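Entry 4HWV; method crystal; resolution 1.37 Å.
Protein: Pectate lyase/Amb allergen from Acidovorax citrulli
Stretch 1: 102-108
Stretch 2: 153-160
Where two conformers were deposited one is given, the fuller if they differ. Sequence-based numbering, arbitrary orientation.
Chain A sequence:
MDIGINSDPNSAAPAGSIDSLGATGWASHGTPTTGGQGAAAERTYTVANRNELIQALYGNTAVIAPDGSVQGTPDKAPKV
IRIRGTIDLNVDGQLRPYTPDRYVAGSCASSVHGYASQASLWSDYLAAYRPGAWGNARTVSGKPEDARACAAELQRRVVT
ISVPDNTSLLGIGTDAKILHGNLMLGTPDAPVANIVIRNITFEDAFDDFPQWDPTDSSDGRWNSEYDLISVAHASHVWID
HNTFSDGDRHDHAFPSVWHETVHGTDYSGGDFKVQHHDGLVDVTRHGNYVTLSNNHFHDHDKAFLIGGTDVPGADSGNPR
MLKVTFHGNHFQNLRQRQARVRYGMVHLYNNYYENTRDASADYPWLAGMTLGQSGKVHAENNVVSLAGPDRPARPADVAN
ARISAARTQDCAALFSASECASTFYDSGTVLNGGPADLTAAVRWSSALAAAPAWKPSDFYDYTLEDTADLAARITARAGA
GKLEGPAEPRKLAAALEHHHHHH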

ATOM      1  N   ARG A 102      13.437 -14.865   9.142  1.00  5.01           N
ATOM      2  CA  ARG A 102      14.162 -14.564  10.370  0.60  6.16           C
ATOM      3  C   ARG A 102      13.402 -15.094  11.597  1.00  5.49           C
ATOM      4  O   ARG A 102      13.989 -15.672  12.507  1.00  6.48           O
ATOM      5  N   TYR A 103      12.090 -14.860  11.627  1.00  5.21           N
ATOM      6  CA  TYR A 103      11.301 -15.324  12.763  1.00  4.75           C
ATOM      7  C   TYR A 103      11.336 -16.846  12.884  1.00  5.10           C
ATOM      8  O   TYR A 103      11.410 -17.381  13.995  1.00  6.21           O
ATOM      9  N   VAL A 104      11.297 -17.541  11.750  1.00  5.52           N
ATOM     10  CA  VAL A 104      11.397 -19.001  11.766  1.00  6.10           C
ATOM     11  C   VAL A 104      12.794 -19.445  12.242  1.00  6.43           C
ATOM     12  O   VAL A 104      12.917 -20.295  13.131  1.00  7.14           O
ATOM     13  N   ALA A 105      13.836 -18.843  11.669  1.00  6.13           N
ATOM     14  CA  ALA A 105      15.213 -19.231  11.970  1.00  7.14           C
ATOM     15  C   ALA A 105      15.619 -18.907  13.400  1.00  7.95           C
ATOM     16  O   ALA A 105      16.451 -19.600  13.972  1.00  9.67           O
ATOM     17  N   GLY A 106      15.031 -17.862  13.981  1.00  8.06           N
ATOM     18  CA  GLY A 106      15.478 -17.355  15.274  1.00  9.25           C
ATOM     19  C   GLY A 106      14.551 -17.752  16.419  1.00  9.60           C
ATOM     20  O   GLY A 106      14.672 -17.231  17.533  1.00 10.99           O
ATOM     21  N   SER A 107      13.650 -18.690  16.148  1.00  8.35           N
ATOM     22  CA  SER A 107      12.698 -19.190  17.130  1.00  8.15           C
ATOM     23  C   SER A 107      12.715 -20.708  17.122  1.00  8.99           C
ATOM     24  O   SER A 107      13.445 -21.348  16.326  1.00  9.33           O
ATOM     25  N   CYS A 108      11.900 -21.293  17.990  1.00  9.40           N
ATOM     26  CA  CYS A 108      11.828 -22.747  18.091  1.00  9.69           C
ATOM     27  C   CYS A 108      11.216 -23.413  16.848  1.00  9.12           C
ATOM     28  O   CYS A 108      11.273 -24.622  16.711  1.00 10.04           O
ATOM     29  N   GLU A 153       5.158 -16.247  18.354  1.00  5.60           N
ATOM     30  CA  GLU A 153       5.473 -15.803  19.703  1.00  5.98           C
ATOM     31  C   GLU A 153       6.646 -14.831  19.719  1.00  6.21           C
ATOM     32  O   GLU A 153       6.628 -13.843  20.454  1.00  5.92           O
ATOM     33  N   LEU A 154       7.672 -15.110  18.915  1.00  4.92           N
ATOM     34  CA  LEU A 154       8.789 -14.174  18.784  1.00  5.16           C
ATOM     35  C   LEU A 154       8.306 -12.868  18.145  1.00  4.20           C
ATOM     36  O   LEU A 154       8.631 -11.798  18.640  1.00  5.29           O
ATOM     37  N   GLN A 155       7.507 -12.933  17.078  1.00  4.38           N
ATOM     38  CA  GLN A 155       6.995 -11.687  16.510  1.00  3.61           C
ATOM     39  C   GLN A 155       6.179 -10.889  17.528  1.00  4.03           C
ATOM     40  O   GLN A 155       6.324  -9.673  17.612  1.00  4.40           O
ATOM     41  N   ARG A 156       5.340 -11.578  18.301  1.00  4.49           N
ATOM     42  CA  ARG A 156       4.561 -10.908  19.340  1.00  5.40           C
ATOM     43  C   ARG A 156       5.456 -10.116  20.289  1.00  5.80           C
ATOM     44  O   ARG A 156       5.177  -8.958  20.613  1.00  6.55           O
ATOM     45  N   ARG A 157       6.560 -10.735  20.706  1.00  5.91           N
ATOM     46  CA  ARG A 157       7.470 -10.109  21.655  1.00  7.27           C
ATOM     47  C   ARG A 157       8.283  -8.959  21.042  1.00  6.31           C
ATOM     48  O   ARG A 157       8.831  -8.120  21.770  1.00  9.01           O
ATOM     49  N   VAL A 158       8.317  -8.880  19.715  1.00  4.43           N
ATOM     50  CA  VAL A 158       8.980  -7.784  19.033  1.00  4.59           C
ATOM     51  C   VAL A 158       8.002  -6.634  18.764  1.00  3.70           C
ATOM     52  O   VAL A 158       8.293  -5.479  19.056  1.00  4.97           O
ATOM     53  N   VAL A 159       6.848  -6.943  18.173  1.00  3.45           N
ATOM     54  CA  VAL A 159       5.997  -5.882  17.654  1.00  3.42           C
ATOM     55  C   VAL A 159       5.066  -5.283  18.707  1.00  3.85           C
ATOM     56  O   VAL A 159       4.488  -4.220  18.475  1.00  4.14           O
ATOM     57  N   THR A 160       4.902  -5.969  19.845  1.00  4.04           N
ATOM     58  CA  THR A 160       4.050  -5.461  20.924  0.50  3.96           C
ATOM     59  C   THR A 160       4.867  -4.605  21.884  1.00  4.68           C
ATOM     60  O   THR A 160       5.903  -5.063  22.380  1.00  6.30           O
TER

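A single aromatic side chain supplies most of the first stretch's share of this contact, and it does so although its CA-to-CB bond points sideways to the partner helix. Tyr103 sits near the end of a helix in the first stretch; with chi1 at -79° (m) and chi2 at -62°, its ring reaches across as a knob into a hole formed by Leu154, Gln155, Val158 and Val159 on the second helix. The principle illustrated is that the direction of the CA-to-CB bond alone does not determine which residue fills an interface: a long side chain in a suitable rotamer can bring its end much nearer than its root.

The walls of the hole meet the ring in different ways. Gln155 covers one face: its CB lies 3.7 Å from the centroid of the Tyr103 ring, 18° off the ring normal, a CH-pi contact. The approach is close enough to include the backbone, with Tyr103 CE1 only 3.3 Å from Gln155 CA. Gln155 is extended (chi1 and chi2 both t), which carries its amide along the ring, so that NE2 comes within 3.5 Å of Tyr103 CE2. Its amide atoms OE1 and NE2 find their hydrogen-bonding partners elsewhere in the structure.

Leu154 and Val158 lie instead at the ring edge, near its plane, and both point toward the first stretch. Leu154, with chi1 t and chi2 p, places CG 3.7 Å from Tyr103 CD1, while Val158, with chi1 t, brings CG2 to 4.1 Å from Tyr103 CE1 and CG1 to 3.6 Å from Tyr103 OH. Val159 (chi1 m) closes the far end more loosely, its CG1 4.1 Å from Tyr103 OH. That hydroxyl is hydrogen-bonded elsewhere, so burying it beside two valines does not leave it unsatisfied.

Leu154 also serves the turn that follows the first helix. Its CD2 lies 3.6 Å from Gly106 O and 4.2 Å from Ser107 CB. Gly106 is the first residue to leave helical geometry, and a CB there would be crowded by Arg102 O. Ser107 points toward the partner helix, but its hydroxyl is engaged locally: in the p rotamer, OG donates to Tyr103 O at 2.8 Å and also caps a backbone nitrogen just past the stretch.

No hydrogen bond links the two stretches. Across the 281 Å² they bury together, the contacts are van der Waals packing and the CH-pi approach of Gln155, while Tyr103 OH, the Gln155 amide and Ser107 OG all have hydrogen-bonding partners other than the opposing stretch.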

ATOM      1  CB  ARG A 102      14.364 -13.041  10.493  0.60  6.91           C
ATOM      2  CG  ARG A 102      15.507 -12.450   9.633  0.60  9.23           C
ATOM      3  CD  ARG A 102      16.699 -12.085  10.539  0.60 12.41           C
ATOM      4  NE  ARG A 102      17.286 -13.335  11.007  0.60 13.14           N
ATOM      5  CZ  ARG A 102      18.172 -14.055  10.330  0.60 13.99           C
ATOM      6  NH1 ARG A 102      18.630 -13.638   9.154  0.60 14.70           N
ATOM      7  NH2 ARG A 102      18.594 -15.195  10.845  0.60 13.60           N
ATOM      8  CB  TYR A 103       9.859 -14.831  12.681  1.00  4.58           C
ATOM      9  CG  TYR A 103       9.680 -13.391  13.111  1.00  4.32           C
ATOM     10  CD1 TYR A 103       9.976 -13.007  14.413  1.00  4.92           C
ATOM     11  CD2 TYR A 103       9.172 -12.436  12.247  1.00  4.20           C
ATOM     12  CE1 TYR A 103       9.812 -11.711  14.828  1.00  4.48           C
ATOM     13  CE2 TYR A 103       8.991 -11.117  12.662  1.00  4.39           C
ATOM     14  CZ  TYR A 103       9.308 -10.772  13.952  1.00  4.27           C
ATOM     15  OH  TYR A 103       9.123  -9.486  14.384  1.00  4.63           O
ATOM     16  CB  VAL A 104      11.058 -19.599  10.392  1.00  6.40           C
ATOM     17  CG1 VAL A 104      11.409 -21.097  10.346  1.00  7.06           C
ATOM     18  CG2 VAL A 104       9.578 -19.342  10.083  1.00  6.56           C
ATOM     19  CB  ALA A 105      16.182 -18.562  10.990  1.00  7.58           C
ATOM     20  CB  SER A 107      11.282 -18.702  16.838  1.00  7.48           C
ATOM     21  OG  SER A 107      10.741 -19.433  15.736  1.00  7.42           O
ATOM     22  CB  CYS A 108      11.148 -23.206  19.396  1.00 10.79           C
ATOM     23  SG  CYS A 108       9.628 -22.365  19.949  1.00 12.12           S
ATOM     24  CB  GLU A 153       5.763 -16.988  20.615  1.00  7.57           C
ATOM     25  CG  GLU A 153       6.023 -16.563  22.051  1.00 10.29           C
ATOM     26  CD  GLU A 153       4.793 -15.994  22.703  1.00 12.73           C
ATOM     27  OE1 GLU A 153       3.669 -16.454  22.400  1.00 14.71           O
ATOM     28  OE2 GLU A 153       4.949 -15.081  23.520  1.00 14.44           O
ATOM     29  CB  LEU A 154       9.952 -14.800  17.999  1.00  5.94           C
ATOM     30  CG  LEU A 154      11.175 -13.890  17.793  1.00  6.42           C
ATOM     31  CD1 LEU A 154      11.709 -13.364  19.131  1.00  7.79           C
ATOM     32  CD2 LEU A 154      12.273 -14.610  17.030  1.00  6.89           C
ATOM     33  CB  GLN A 155       6.199 -11.928  15.201  1.00  4.07           C
ATOM     34  CG  GLN A 155       5.713 -10.614  14.590  1.00  3.84           C
ATOM     35  CD  GLN A 155       5.247 -10.739  13.158  1.00  3.81           C
ATOM     36  OE1 GLN A 155       4.469 -11.635  12.835  1.00  4.09           O
ATOM     37  NE2 GLN A 155       5.746  -9.866  12.286  1.00  4.60           N
ATOM     38  CB  ARG A 156       3.747 -11.933  20.120  1.00  6.33           C
ATOM     39  CG  ARG A 156       2.846 -11.292  21.151  1.00  7.59           C
ATOM     40  CD  ARG A 156       2.128 -12.337  21.992  1.00  9.89           C
ATOM     41  NE  ARG A 156       1.139 -13.145  21.262  1.00 11.93           N
ATOM     42  CZ  ARG A 156      -0.125 -12.786  21.038  1.00 13.87           C
ATOM     43  NH1 ARG A 156      -0.576 -11.605  21.433  1.00 14.25           N
ATOM     44  NH2 ARG A 156      -0.952 -13.619  20.414  1.00 15.14           N
ATOM     45  CB  ARG A 157       8.367 -11.175  22.262  1.00 11.25           C
ATOM     46  CG  ARG A 157       7.542 -12.163  23.129  1.00 14.19           C
ATOM     47  CD  ARG A 157       8.295 -13.406  23.588  1.00 16.72           C
ATOM     48  NE  ARG A 157       9.336 -13.042  24.532  1.00 19.19           N
ATOM     49  CZ  ARG A 157      10.630 -13.165  24.275  1.00 20.22           C
ATOM     50  NH1 ARG A 157      11.009 -13.671  23.114  1.00 21.10           N
ATOM     51  NH2 ARG A 157      11.538 -12.798  25.178  1.00 20.52           N
ATOM     52  CB  VAL A 158       9.597  -8.288  17.712  1.00  4.84           C
ATOM     53  CG1 VAL A 158      10.121  -7.138  16.867  1.00  5.24           C
ATOM     54  CG2 VAL A 158      10.722  -9.259  18.010  1.00  5.36           C
ATOM     55  CB  VAL A 159       5.155  -6.323  16.417  1.00  3.73           C
ATOM     56  CG1 VAL A 159       6.068  -6.861  15.311  1.00  4.15           C
ATOM     57  CG2 VAL A 159       4.071  -7.339  16.807  1.00  4.67           C
ATOM     58  CB  THR A 160       3.411  -6.606  21.720  0.50  3.12           C
ATOM     59  OG1 THR A 160       2.755  -7.498  20.819  0.50  3.59           O
ATOM     60  CG2 THR A 160       2.383  -6.071  22.672  0.50  2.98           C
TER